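PDB 1Q6W: monoamine oxidase regulatory protein, putative from Archaeoglobus fulgidus, which is of unknown function but, as a hot dog-fold protein of the MaoC-like family, probably acts on thioester substrates as related hydratases and dehydratases do. Local coordinates for residues Asn11-Glu16 with Val89-Ala94; Thr38-Thr43 with Ile65-Leu70; Phe47-Asp52 with Thr59-Pro64; Arg102-Val107 with Val146-Tyr151; Glu118-Gln123 with Thr133-Val138. All blocks are in the same frame, centred on the assembly; numbering follows the deposited sequence.

Interaction 1 (Asn11-Glu16 with Val89-Ala94); sequences NPIYFE and VSSVIA
Ser-91 meets Ile-13, Tyr-14 and Pro-12 of the N-terminal arm, and its short side chain is central to this surface contact. Its CB lies 3.2 Å from Ile-13 O and, on the arm's next residue, 4.4 Å from Tyr-14 CD2, coming obliquely to the ring. From there OG stands between the backbone N and the carbonyl carbon of its own residue (chi1 51°) and donates a hydrogen bond to Ile-13 O. The modelled OG to O separation, 2.5 Å, is doubtfully short. OG also lies 4.0 Å from Ile-13 CG1, so an aliphatic branch flanks the polar tip, and 4.3 Å from Pro-12 CB. Pro-12 CB stands equally near Ser-90 OG, whose hydrogen bond goes instead to Asp-88 of its own loop. The arm, which has no regular secondary structure here, is thus joined through one carbonyl to the loop entering strand 92-103. Ser-91 is also backbone-bonded to Arg-156 on strand 145-156, Val-89 packs on Ile-83 and Leu-84 of helix 68-84, and Val-92 touches Phe-47 of the second subunit.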
# COMPACT_ATOMS: atom_id res chain seq x y z
N ASN A 11 15.94 -6.28 -22.77
CA ASN A 11 15.49 -7.67 -22.95
C ASN A 11 14.81 -8.16 -21.68
O ASN A 11 15.07 -7.64 -20.60
CB ASN A 11 16.68 -8.58 -23.26
CG ASN A 11 17.29 -8.30 -24.61
OD1 ASN A 11 16.68 -8.57 -25.65
ND2 ASN A 11 18.49 -7.74 -24.61
N PRO A 12 13.94 -9.17 -21.79
CA PRO A 12 13.25 -9.68 -20.61
C PRO A 12 14.16 -10.37 -19.60
O PRO A 12 15.20 -10.91 -19.96
CB PRO A 12 12.20 -10.64 -21.19
CG PRO A 12 12.86 -11.13 -22.44
CD PRO A 12 13.49 -9.88 -23.01
N ILE A 13 13.76 -10.32 -18.34
CA ILE A 13 14.52 -10.96 -17.28
C ILE A 13 13.71 -12.11 -16.74
O ILE A 13 12.56 -11.94 -16.36
CB ILE A 13 14.81 -10.00 -16.11
CG1 ILE A 13 13.55 -9.20 -15.77
CG2 ILE A 13 16.00 -9.12 -16.44
CD1 ILE A 13 13.69 -8.34 -14.53
N TYR A 14 14.30 -13.29 -16.71
CA TYR A 14 13.61 -14.46 -16.19
C TYR A 14 14.06 -14.77 -14.76
O TYR A 14 15.04 -14.20 -14.27
CB TYR A 14 13.84 -15.65 -17.11
CG TYR A 14 13.39 -15.40 -18.53
CD1 TYR A 14 14.24 -14.81 -19.46
CD2 TYR A 14 12.10 -15.74 -18.94
CE1 TYR A 14 13.81 -14.56 -20.77
CE2 TYR A 14 11.66 -15.50 -20.23
CZ TYR A 14 12.52 -14.90 -21.14
OH TYR A 14 12.10 -14.68 -22.43
N PHE A 15 13.33 -15.66 -14.10
CA PHE A 15 13.64 -16.05 -12.73
C PHE A 15 15.12 -16.34 -12.49
O PHE A 15 15.71 -15.84 -11.52
CB PHE A 15 12.80 -17.26 -12.35
CG PHE A 15 12.91 -17.65 -10.91
CD1 PHE A 15 12.58 -16.75 -9.90
CD2 PHE A 15 13.32 -18.93 -10.55
CE1 PHE A 15 12.66 -17.11 -8.57
CE2 PHE A 15 13.40 -19.29 -9.22
CZ PHE A 15 13.07 -18.38 -8.22
N GLU A 16 15.72 -17.13 -13.37
CA GLU A 16 17.12 -17.51 -13.24
C GLU A 16 18.10 -16.36 -13.39
O GLU A 16 19.22 -16.44 -12.90
CB GLU A 16 17.47 -18.62 -14.25
CG GLU A 16 16.53 -18.73 -15.44
CD GLU A 16 15.24 -19.47 -15.12
OE1 GLU A 16 14.45 -19.00 -14.28
OE2 GLU A 16 15.00 -20.54 -15.71
N VAL A 89 9.38 -6.32 -19.20
CA VAL A 89 8.70 -6.90 -18.06
C VAL A 89 7.59 -7.91 -18.38
O VAL A 89 6.75 -8.19 -17.53
CB VAL A 89 8.14 -5.78 -17.15
CG1 VAL A 89 9.28 -4.86 -16.75
CG2 VAL A 89 7.01 -4.99 -17.89
N SER A 90 7.59 -8.47 -19.59
CA SER A 90 6.56 -9.46 -19.93
C SER A 90 6.73 -10.71 -19.07
O SER A 90 5.79 -11.49 -18.92
CB SER A 90 6.63 -9.84 -21.42
OG SER A 90 7.94 -10.20 -21.79
N SER A 91 7.91 -10.88 -18.49
CA SER A 91 8.18 -12.04 -17.64
C SER A 91 7.70 -11.82 -16.20
O SER A 91 7.65 -12.76 -15.41
CB SER A 91 9.67 -12.34 -17.62
OG SER A 91 10.40 -11.17 -17.33
N VAL A 92 7.35 -10.58 -15.87
CA VAL A 92 6.85 -10.25 -14.55
C VAL A 92 5.36 -10.57 -14.60
O VAL A 92 4.56 -9.77 -15.08
CB VAL A 92 7.05 -8.76 -14.20
CG1 VAL A 92 6.58 -8.50 -12.78
CG2 VAL A 92 8.51 -8.39 -14.32
N ILE A 93 5.00 -11.75 -14.11
CA ILE A 93 3.63 -12.22 -14.13
C ILE A 93 2.65 -11.55 -13.17
O ILE A 93 1.56 -11.11 -13.59
CB ILE A 93 3.57 -13.72 -13.84
CG1 ILE A 93 4.39 -14.47 -14.89
CG2 ILE A 93 2.13 -14.18 -13.81
CD1 ILE A 93 4.58 -15.93 -14.57
N ALA A 94 3.00 -11.49 -11.89
CA ALA A 94 2.11 -10.88 -10.91
C ALA A 94 2.79 -10.39 -9.64
O ALA A 94 3.91 -10.79 -9.32
CB ALA A 94 1.01 -11.87 -10.53

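Interaction 2 (Thr38-Thr43 with Ile65-Leu70); sequences TFAYLT and IAQGML
Phe-39 projects from helix 33-43 onto the start of helix 68-84 and meets Gln-67, Met-69 (selenomethionine) and Leu-70. Its CG is anti to the backbone N (chi1 -167°), which sets CG on the side of helix 68-84. Leu-70 lies over one face: its CB is 4.1 Å from the ring centroid and 17° off the normal, a CH-pi contact, while Leu-70 CD1 comes 3.9 Å from Phe-39 CD1. At the far end of the ring, Phe-39 CZ touches Met-69 CB at 3.4 Å. Gln-67 slides past in the opposite direction, with its amide NE2 near the ring plane, 3.6 Å from Phe-39 CD2, and amide and ring planes 76° apart. An alanine in place of Phe-39 would probably open a gap between the helices and leave Leu-70 and Met-69 CB without their aromatic partner. Ala-40 follows, its CB 4.0 Å from Gln-67 NE2; that amide nitrogen is hydrogen-bonded to Ile-36 O. One turn on, Thr-43 CG2 lies over the other face of the Phe-39 ring, and Thr-43 OG1 donates to Phe-39 O at 3.0 Å. The buried junction adjoins the dimer interface: Phe-39 and Thr-43 touch Ser-73 of the second subunit, Met-69 meets Met-69 of the second subunit, and Leu-70 also packs on Ile-36 of helix 33-43.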
# COMPACT_ATOMS: atom_id res chain seq x y z
N THR A 38 -3.81 14.45 -3.45
CA THR A 38 -4.19 13.53 -4.49
C THR A 38 -4.50 12.17 -3.90
O THR A 38 -5.50 11.52 -4.25
CB THR A 38 -3.06 13.40 -5.53
OG1 THR A 38 -2.88 14.66 -6.20
CG2 THR A 38 -3.39 12.32 -6.54
N PHE A 39 -3.64 11.71 -2.99
CA PHE A 39 -3.85 10.41 -2.39
C PHE A 39 -5.16 10.42 -1.60
O PHE A 39 -5.93 9.47 -1.65
CB PHE A 39 -2.69 10.03 -1.49
CG PHE A 39 -2.70 8.59 -1.09
CD1 PHE A 39 -2.30 7.61 -1.99
CD2 PHE A 39 -3.15 8.20 0.18
CE1 PHE A 39 -2.35 6.27 -1.63
CE2 PHE A 39 -3.19 6.87 0.53
CZ PHE A 39 -2.80 5.90 -0.37
N ALA A 40 -5.40 11.51 -0.88
CA ALA A 40 -6.63 11.63 -0.10
C ALA A 40 -7.84 11.62 -1.03
O ALA A 40 -8.84 10.98 -0.72
CB ALA A 40 -6.60 12.89 0.73
N TYR A 41 -7.77 12.32 -2.16
CA TYR A 41 -8.88 12.32 -3.10
C TYR A 41 -9.16 10.91 -3.61
O TYR A 41 -10.28 10.42 -3.56
CB TYR A 41 -8.58 13.16 -4.34
CG TYR A 41 -8.44 14.65 -4.16
CD1 TYR A 41 -9.02 15.32 -3.08
CD2 TYR A 41 -7.77 15.41 -5.13
CE1 TYR A 41 -8.92 16.70 -2.96
CE2 TYR A 41 -7.68 16.78 -5.03
CZ TYR A 41 -8.25 17.43 -3.94
OH TYR A 41 -8.13 18.81 -3.87
N LEU A 42 -8.12 10.27 -4.13
CA LEU A 42 -8.20 8.93 -4.68
C LEU A 42 -8.79 7.90 -3.74
O LEU A 42 -9.57 7.05 -4.16
CB LEU A 42 -6.82 8.47 -5.11
CG LEU A 42 -6.70 7.08 -5.72
CD1 LEU A 42 -7.52 7.02 -6.99
CD2 LEU A 42 -5.24 6.80 -6.02
N THR A 43 -8.42 7.97 -2.46
CA THR A 43 -8.89 7.02 -1.47
C THR A 43 -10.10 7.53 -0.68
O THR A 43 -10.61 6.83 0.22
CB THR A 43 -7.76 6.65 -0.48
OG1 THR A 43 -7.44 7.79 0.34
CG2 THR A 43 -6.52 6.19 -1.22
N ILE A 65 1.49 15.23 8.15
CA ILE A 65 2.43 14.31 7.52
C ILE A 65 1.81 13.47 6.39
O ILE A 65 0.59 13.33 6.29
CB ILE A 65 3.04 13.32 8.56
CG1 ILE A 65 1.95 12.41 9.14
CG2 ILE A 65 3.70 14.08 9.68
CD1 ILE A 65 2.50 11.29 10.06
N ALA A 66 2.67 12.91 5.55
CA ALA A 66 2.20 12.10 4.44
C ALA A 66 1.60 10.79 4.91
O ALA A 66 1.93 10.31 5.98
CB ALA A 66 3.35 11.82 3.48
N GLN A 67 0.70 10.22 4.11
CA GLN A 67 0.09 8.96 4.47
C GLN A 67 1.12 7.87 4.26
O GLN A 67 1.88 7.91 3.29
CB GLN A 67 -1.14 8.69 3.61
CG GLN A 67 -2.19 9.77 3.67
CD GLN A 67 -2.00 10.84 2.59
OE1 GLN A 67 -0.86 11.24 2.27
NE2 GLN A 67 -3.12 11.34 2.03
N GLY A 68 1.16 6.88 5.15
CA GLY A 68 2.10 5.79 4.99
C GLY A 68 1.87 5.04 3.69
O GLY A 68 2.83 4.67 3.03
N MSE A 69 0.60 4.81 3.33
CA MSE A 69 0.29 4.14 2.07
C MSE A 69 0.80 4.95 0.88
O MSE A 69 1.16 4.37 -0.15
CB MSE A 69 -1.21 3.92 1.93
CG MSE A 69 -1.74 2.74 2.73
SE MSE A 69 -0.84 1.11 2.30
CE MSE A 69 -1.61 0.76 0.57
N LEU A 70 0.83 6.28 1.02
CA LEU A 70 1.32 7.14 -0.04
C LEU A 70 2.82 6.93 -0.22
O LEU A 70 3.31 6.74 -1.35
CB LEU A 70 1.03 8.61 0.26
CG LEU A 70 1.70 9.60 -0.70
CD1 LEU A 70 1.18 9.39 -2.13
CD2 LEU A 70 1.46 11.01 -0.22

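Interaction 3 (Phe47-Asp52 with Thr59-Pro64); sequences FPLHTD and TIFGKP
The backbones of His-50 and Pro-64 approach to 5.1 Å between CA atoms, and Leu-49 O lies 3.3 Å from Pro-64 CA in a CA-H...O contact with an angle of 126° at the hydrogen. The proline ring continues that approach, with Pro-64 CB 3.5 Å from Leu-49 O. Leu-49 carries the side-chain contact with the 59-64 loop. Its CG is anti to the backbone N (chi1 -153°), and both methyls meet the Phe-61 ring. CD1 touches Phe-61 CE1 at 3.8 Å, and CD2 lies 4.0 Å from Phe-61 CD1; the leucine chain and the phenylalanine cross at about a right angle. Of the two methyls, Leu-49 CD2 alone also nears Lys-63 O, at 4.1 Å, and Thr-59 OG1, at 4.2 Å. That hydroxyl shapes the loop: Thr-59 OG1 accepts from Phe-61 N at 3.2 Å (152° at the hydrogen), an ST turn, and it is bonded to Ala-56 O as well. Beyond the loop, Phe-61 packs on Pro-106 and on Ile-93 of the second subunit. His-50 ND1 is hydrogen-bonded to Ile-65 O, so this polar group serves the chain just past the loop. Since no hydrogen bond crosses between the segments, cohesion rests on apolar contacts and the CA-H...O approach, while the threonine hydroxyl is satisfied on its own side.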
# COMPACT_ATOMS: atom_id res chain seq x y z
N PHE A 47 -8.13 11.61 6.61
CA PHE A 47 -7.74 11.49 8.00
C PHE A 47 -7.09 12.83 8.38
O PHE A 47 -6.10 13.25 7.77
CB PHE A 47 -6.74 10.36 8.18
CG PHE A 47 -6.52 9.97 9.60
CD1 PHE A 47 -7.49 9.25 10.29
CD2 PHE A 47 -5.37 10.35 10.27
CE1 PHE A 47 -7.31 8.93 11.61
CE2 PHE A 47 -5.18 10.02 11.62
CZ PHE A 47 -6.16 9.31 12.28
N PRO A 48 -7.63 13.51 9.40
CA PRO A 48 -7.15 14.81 9.87
C PRO A 48 -5.66 15.01 10.10
O PRO A 48 -5.18 16.13 9.99
CB PRO A 48 -8.00 15.06 11.12
CG PRO A 48 -8.28 13.66 11.62
CD PRO A 48 -8.59 12.92 10.36
N LEU A 49 -4.92 13.94 10.40
CA LEU A 49 -3.47 14.09 10.61
C LEU A 49 -2.80 14.50 9.29
O LEU A 49 -1.73 15.12 9.28
CB LEU A 49 -2.86 12.76 11.09
CG LEU A 49 -1.58 12.81 11.95
CD1 LEU A 49 -0.88 11.48 11.84
CD2 LEU A 49 -0.64 13.93 11.52
N HIS A 50 -3.45 14.15 8.18
CA HIS A 50 -2.91 14.46 6.87
C HIS A 50 -3.54 15.69 6.23
O HIS A 50 -2.88 16.41 5.49
CB HIS A 50 -3.10 13.28 5.92
CG HIS A 50 -2.67 11.96 6.48
ND1 HIS A 50 -1.39 11.72 6.90
CD2 HIS A 50 -3.36 10.82 6.70
CE1 HIS A 50 -1.30 10.48 7.35
NE2 HIS A 50 -2.49 9.91 7.23
N THR A 51 -4.82 15.93 6.50
CA THR A 51 -5.48 17.04 5.84
C THR A 51 -6.21 18.07 6.69
O THR A 51 -7.04 18.83 6.19
CB THR A 51 -6.46 16.50 4.78
OG1 THR A 51 -7.35 15.56 5.38
CG2 THR A 51 -5.70 15.79 3.68
N ASP A 52 -5.90 18.12 7.98
CA ASP A 52 -6.50 19.10 8.87
C ASP A 52 -5.39 19.82 9.63
O ASP A 52 -4.88 19.30 10.63
CB ASP A 52 -7.43 18.44 9.87
CG ASP A 52 -8.20 19.45 10.70
OD1 ASP A 52 -7.61 20.49 11.05
OD2 ASP A 52 -9.39 19.19 11.00
N THR A 59 -1.14 17.03 17.68
CA THR A 59 -0.61 15.67 17.65
C THR A 59 0.86 15.63 17.99
O THR A 59 1.52 16.67 18.10
CB THR A 59 -0.79 15.01 16.26
OG1 THR A 59 0.14 15.57 15.33
CG2 THR A 59 -2.20 15.23 15.75
N ILE A 60 1.38 14.42 18.16
CA ILE A 60 2.78 14.25 18.49
C ILE A 60 3.70 14.72 17.36
O ILE A 60 4.91 14.87 17.55
CB ILE A 60 3.09 12.77 18.84
CG1 ILE A 60 4.53 12.63 19.32
CG2 ILE A 60 2.85 11.89 17.62
CD1 ILE A 60 4.91 11.23 19.77
N PHE A 61 3.13 14.98 16.18
CA PHE A 61 3.92 15.41 15.04
C PHE A 61 3.93 16.93 14.86
O PHE A 61 4.85 17.49 14.24
CB PHE A 61 3.41 14.75 13.76
CG PHE A 61 3.39 13.25 13.81
CD1 PHE A 61 2.20 12.57 14.03
CD2 PHE A 61 4.56 12.52 13.62
CE1 PHE A 61 2.16 11.17 14.05
CE2 PHE A 61 4.54 11.12 13.64
CZ PHE A 61 3.32 10.44 13.86
N GLY A 62 2.91 17.60 15.39
CA GLY A 62 2.84 19.05 15.29
C GLY A 62 2.46 19.60 13.94
O GLY A 62 1.68 20.54 13.86
N LYS A 63 3.02 19.02 12.88
CA LYS A 63 2.71 19.44 11.51
C LYS A 63 1.99 18.27 10.85
O LYS A 63 1.92 17.17 11.40
CB LYS A 63 4.00 19.71 10.71
CG LYS A 63 4.90 20.79 11.24
CD LYS A 63 4.33 22.19 10.94
CE LYS A 63 5.30 23.30 11.38
NZ LYS A 63 4.79 24.67 11.08
N PRO A 64 1.41 18.49 9.67
CA PRO A 64 0.73 17.37 9.02
C PRO A 64 1.78 16.51 8.35
O PRO A 64 2.85 17.02 8.03
CB PRO A 64 -0.22 18.06 8.04
CG PRO A 64 0.44 19.36 7.77
CD PRO A 64 1.01 19.78 9.09

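Interaction 4 (Arg102-Val107 with Val146-Tyr151); sequences RFLRPV and VLTALY
Arg-102 and Phe-103 pair with Thr-148 and Leu-147 where strand 92-103, an outer strand of the hot dog sheet within this chain, ends against strand 145-156. The pairing is antiparallel, the touching parts running 153° apart. Arg-102 and Thr-148 form a hydrogen-bonded pair: Arg-102 N donates to Thr-148 O at 2.7 Å and Thr-148 N returns a bond to Arg-102 O at 3.0 Å. Phe-103 and Leu-147 make the adjoining non-hydrogen-bonded pair, their side chains side by side and pointing the same way, with Leu-147 CD1 3.5 Å from Phe-103 CE2. On the other face of the sheet, Thr-148 CG2 lies against Arg-102 CB. Past the strand end the chain turns, and Val-146 O accepts two bonds from the same face of its plane: Leu-104 N at 2.9 Å, well above that plane (41°), and Arg-105 N at 3.1 Å, a straighter bond at the hydrogen (167°). Val-146 and Leu-147 form a classic bulge opposite Val-138 of strand 129-139, and Leu-147 packs on Leu-72 of helix 68-84. Beyond the turn Val-107 crosses Val-146 at about a right angle, its CG2 4.1 Å from Val-146 CB.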
# COMPACT_ATOMS: atom_id res chain seq x y z
N ARG A 102 6.96 -1.60 7.67
CA ARG A 102 7.15 -0.89 8.92
C ARG A 102 7.27 0.61 8.67
O ARG A 102 8.15 1.06 7.91
CB ARG A 102 8.39 -1.39 9.64
CG ARG A 102 8.24 -2.75 10.27
CD ARG A 102 9.49 -3.11 11.05
NE ARG A 102 9.31 -4.30 11.88
CZ ARG A 102 10.22 -4.74 12.74
NH1 ARG A 102 11.37 -4.10 12.88
NH2 ARG A 102 9.97 -5.82 13.47
N PHE A 103 6.40 1.38 9.30
CA PHE A 103 6.46 2.83 9.17
C PHE A 103 7.34 3.33 10.31
O PHE A 103 6.92 3.44 11.44
CB PHE A 103 5.04 3.40 9.24
CG PHE A 103 4.14 2.88 8.15
CD1 PHE A 103 3.07 2.03 8.45
CD2 PHE A 103 4.39 3.20 6.81
CE1 PHE A 103 2.27 1.50 7.45
CE2 PHE A 103 3.59 2.68 5.80
CZ PHE A 103 2.53 1.83 6.10
N LEU A 104 8.59 3.62 10.01
CA LEU A 104 9.54 4.03 11.02
C LEU A 104 9.54 5.48 11.43
O LEU A 104 9.45 5.80 12.62
CB LEU A 104 10.95 3.66 10.57
CG LEU A 104 11.08 2.20 10.12
CD1 LEU A 104 12.49 1.94 9.61
CD2 LEU A 104 10.73 1.27 11.28
N ARG A 105 9.66 6.37 10.45
CA ARG A 105 9.70 7.81 10.71
C ARG A 105 8.66 8.50 9.84
O ARG A 105 8.30 8.01 8.77
CB ARG A 105 11.09 8.32 10.36
CG ARG A 105 11.55 9.53 11.13
CD ARG A 105 12.63 9.12 12.11
NE ARG A 105 13.63 8.29 11.46
CZ ARG A 105 14.74 7.86 12.04
NH1 ARG A 105 15.00 8.18 13.30
NH2 ARG A 105 15.60 7.10 11.37
N PRO A 106 8.16 9.65 10.29
CA PRO A 106 7.16 10.37 9.50
C PRO A 106 7.78 11.15 8.36
O PRO A 106 8.92 11.57 8.46
CB PRO A 106 6.51 11.29 10.54
CG PRO A 106 7.66 11.63 11.42
CD PRO A 106 8.37 10.29 11.60
N VAL A 107 7.04 11.33 7.28
CA VAL A 107 7.51 12.10 6.14
C VAL A 107 6.71 13.41 6.13
O VAL A 107 5.48 13.40 6.02
CB VAL A 107 7.28 11.34 4.82
CG1 VAL A 107 7.66 12.23 3.64
CG2 VAL A 107 8.09 10.07 4.80
N VAL A 146 12.83 6.01 6.76
CA VAL A 146 11.44 6.31 7.09
C VAL A 146 10.48 5.13 6.94
O VAL A 146 9.47 5.05 7.64
CB VAL A 146 10.89 7.49 6.22
CG1 VAL A 146 11.75 8.72 6.40
CG2 VAL A 146 10.85 7.08 4.74
N LEU A 147 10.78 4.23 6.02
CA LEU A 147 9.90 3.09 5.81
C LEU A 147 10.68 1.88 5.33
O LEU A 147 11.68 2.01 4.62
CB LEU A 147 8.81 3.45 4.79
CG LEU A 147 7.78 2.40 4.36
CD1 LEU A 147 6.53 3.11 3.87
CD2 LEU A 147 8.33 1.48 3.28
N THR A 148 10.22 0.70 5.71
CA THR A 148 10.87 -0.52 5.30
C THR A 148 9.79 -1.54 4.97
O THR A 148 8.72 -1.52 5.56
CB THR A 148 11.79 -1.06 6.44
OG1 THR A 148 12.66 -2.07 5.91
CG2 THR A 148 10.97 -1.67 7.56
N ALA A 149 10.06 -2.41 4.00
CA ALA A 149 9.08 -3.41 3.62
C ALA A 149 9.67 -4.60 2.87
O ALA A 149 10.79 -4.56 2.33
CB ALA A 149 7.98 -2.78 2.78
N LEU A 150 8.88 -5.67 2.84
CA LEU A 150 9.25 -6.90 2.17
C LEU A 150 8.12 -7.23 1.20
O LEU A 150 6.97 -7.37 1.60
CB LEU A 150 9.40 -8.01 3.21
CG LEU A 150 10.68 -8.83 3.25
CD1 LEU A 150 11.91 -7.95 3.14
CD2 LEU A 150 10.68 -9.60 4.54
N TYR A 151 8.43 -7.31 -0.09
CA TYR A 151 7.40 -7.63 -1.08
C TYR A 151 7.93 -8.67 -2.05
O TYR A 151 9.15 -8.83 -2.18
CB TYR A 151 6.95 -6.36 -1.81
CG TYR A 151 7.98 -5.73 -2.74
CD1 TYR A 151 7.98 -6.03 -4.10
CD2 TYR A 151 8.93 -4.82 -2.26
CE1 TYR A 151 8.90 -5.44 -4.97
CE2 TYR A 151 9.84 -4.22 -3.12
CZ TYR A 151 9.82 -4.53 -4.48
OH TYR A 151 10.72 -3.95 -5.34

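Interaction 5 (Glu118-Gln123 with Thr133-Val138); sequences EVVEKQ and TYKLEV
Thr-133 O receives two backbone donors from the facing strand: Val-120 N at 2.9 Å, nearly along the C=O axis, and Glu-121 N in a weak bond at 3.3 Å. Thr-133 N returns a bond to Glu-121 O at 2.8 Å. One carbonyl serving two successive residues marks a classic beta bulge in the antiparallel hairpin of strands 112-126 and 129-139, and the register shifts by one there. Toward the start of segment 118-123, Lys-135 N donates to Glu-118 O at 2.7 Å. Val-120 CG1 packs on Lys-135 CB at 3.6 Å, while its CG2 meets Thr-133 CG2 at 3.7 Å. An alanine at Val-120 would probably open a gap beside the bulge and leave Thr-133 CG2 and Lys-135 CB without their methyl neighbours. On the face away from Glu-118, Glu-121, Thr-133 and Lys-135, Val-119 CG2 touches Tyr-134 CE2 at 3.6 Å, the two side chains pointing the same way, and the tyrosine ring also meets that of Tyr-151. NZ of Lys-135 turns along its own strand to a salt bridge with Glu-137, whose OE2 offers its anti lone pair.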
# COMPACT_ATOMS: atom_id res chain seq x y z
N GLU A 118 16.17 -4.44 -2.82
CA GLU A 118 17.25 -5.41 -2.93
C GLU A 118 16.69 -6.83 -2.94
O GLU A 118 15.80 -7.15 -2.16
CB GLU A 118 18.22 -5.25 -1.77
CG GLU A 118 19.39 -6.19 -1.81
CD GLU A 118 20.30 -6.01 -0.63
OE1 GLU A 118 21.32 -6.74 -0.55
OE2 GLU A 118 20.00 -5.15 0.23
N VAL A 119 17.19 -7.67 -3.84
CA VAL A 119 16.71 -9.04 -3.90
C VAL A 119 17.25 -9.79 -2.70
O VAL A 119 18.48 -9.85 -2.50
CB VAL A 119 17.17 -9.76 -5.18
CG1 VAL A 119 16.66 -11.22 -5.17
CG2 VAL A 119 16.69 -9.00 -6.41
N VAL A 120 16.36 -10.35 -1.90
CA VAL A 120 16.78 -11.07 -0.71
C VAL A 120 16.38 -12.53 -0.68
O VAL A 120 16.88 -13.29 0.14
CB VAL A 120 16.23 -10.39 0.56
CG1 VAL A 120 16.76 -8.97 0.65
CG2 VAL A 120 14.69 -10.44 0.57
N GLU A 121 15.51 -12.94 -1.58
CA GLU A 121 15.07 -14.33 -1.59
C GLU A 121 14.50 -14.79 -2.93
O GLU A 121 13.95 -14.01 -3.72
CB GLU A 121 14.04 -14.54 -0.49
CG GLU A 121 13.46 -15.93 -0.42
CD GLU A 121 12.48 -16.09 0.74
OE1 GLU A 121 11.87 -17.18 0.87
OE2 GLU A 121 12.32 -15.13 1.53
N LYS A 122 14.65 -16.09 -3.19
CA LYS A 122 14.14 -16.70 -4.41
C LYS A 122 13.63 -18.07 -4.05
O LYS A 122 14.29 -18.82 -3.34
CB LYS A 122 15.24 -16.84 -5.46
CG LYS A 122 15.85 -15.52 -5.89
CD LYS A 122 16.83 -15.72 -7.02
CE LYS A 122 16.17 -16.40 -8.20
NZ LYS A 122 17.12 -16.58 -9.33
N GLN A 123 12.46 -18.39 -4.56
CA GLN A 123 11.83 -19.65 -4.26
C GLN A 123 11.28 -20.21 -5.57
O GLN A 123 10.77 -19.45 -6.40
CB GLN A 123 10.69 -19.38 -3.29
CG GLN A 123 10.27 -20.49 -2.38
CD GLN A 123 9.08 -20.07 -1.53
OE1 GLN A 123 9.00 -18.92 -1.08
NE2 GLN A 123 8.16 -21.00 -1.29
N THR A 133 11.75 -12.33 -3.78
CA THR A 133 11.40 -11.44 -2.69
C THR A 133 12.38 -10.27 -2.59
O THR A 133 13.60 -10.46 -2.63
CB THR A 133 11.38 -12.19 -1.35
OG1 THR A 133 10.34 -13.17 -1.39
CG2 THR A 133 11.14 -11.21 -0.18
N TYR A 134 11.84 -9.06 -2.45
CA TYR A 134 12.66 -7.87 -2.38
C TYR A 134 12.54 -7.18 -1.04
O TYR A 134 11.50 -7.22 -0.40
CB TYR A 134 12.26 -6.87 -3.47
CG TYR A 134 12.34 -7.41 -4.88
CD1 TYR A 134 11.35 -8.27 -5.38
CD2 TYR A 134 13.39 -7.05 -5.73
CE1 TYR A 134 11.42 -8.76 -6.69
CE2 TYR A 134 13.47 -7.53 -7.03
CZ TYR A 134 12.49 -8.38 -7.51
OH TYR A 134 12.59 -8.85 -8.81
N LYS A 135 13.62 -6.54 -0.63
CA LYS A 135 13.62 -5.79 0.61
C LYS A 135 13.55 -4.33 0.18
O LYS A 135 14.41 -3.86 -0.56
CB LYS A 135 14.89 -6.03 1.42
CG LYS A 135 14.87 -5.39 2.78
CD LYS A 135 16.17 -5.64 3.54
CE LYS A 135 16.07 -5.23 5.01
NZ LYS A 135 15.75 -3.78 5.18
N LEU A 136 12.51 -3.62 0.61
CA LEU A 136 12.36 -2.23 0.25
C LEU A 136 12.81 -1.31 1.37
O LEU A 136 12.49 -1.54 2.55
CB LEU A 136 10.89 -1.94 -0.09
CG LEU A 136 10.56 -0.50 -0.46
CD1 LEU A 136 11.31 -0.11 -1.72
CD2 LEU A 136 9.07 -0.36 -0.70
N GLU A 137 13.55 -0.27 1.01
CA GLU A 137 14.03 0.70 1.98
C GLU A 137 13.80 2.10 1.46
O GLU A 137 14.15 2.42 0.33
CB GLU A 137 15.51 0.50 2.26
CG GLU A 137 15.78 -0.30 3.51
CD GLU A 137 17.25 -0.53 3.74
OE1 GLU A 137 18.06 0.42 3.57
OE2 GLU A 137 17.61 -1.68 4.10
N VAL A 138 13.19 2.94 2.28
CA VAL A 138 12.91 4.32 1.91
C VAL A 138 13.61 5.26 2.89
O VAL A 138 13.41 5.15 4.10
CB VAL A 138 11.39 4.58 1.94
CG1 VAL A 138 11.09 5.95 1.35
CG2 VAL A 138 10.67 3.53 1.16

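Overall arrangement
From the N terminus, interaction 1 closes the longest loop, bringing residues 11-16 to the start of strand 92-103. Interaction 2 nests inside it, joining helix 33-43 to helix 68-84, and interaction 3 nests inside interaction 2, tying helix 48-51 to the loop before helix 68-84. After interaction 1 has closed, interaction 4 opens, pairing strand 92-103 with 145-156, and the hairpin of interaction 5 lies within it; none cross. Hydrogen bonds link the groups: His-50 with Ile-65 (interactions 3 and 2), Ala-66 with Val-107 (2 and 4), Lys-122 with Phe-15 (5 and 1). Interactions 1 and 3, their centres about 41 Å apart, lie on opposite sides of the chain's centre.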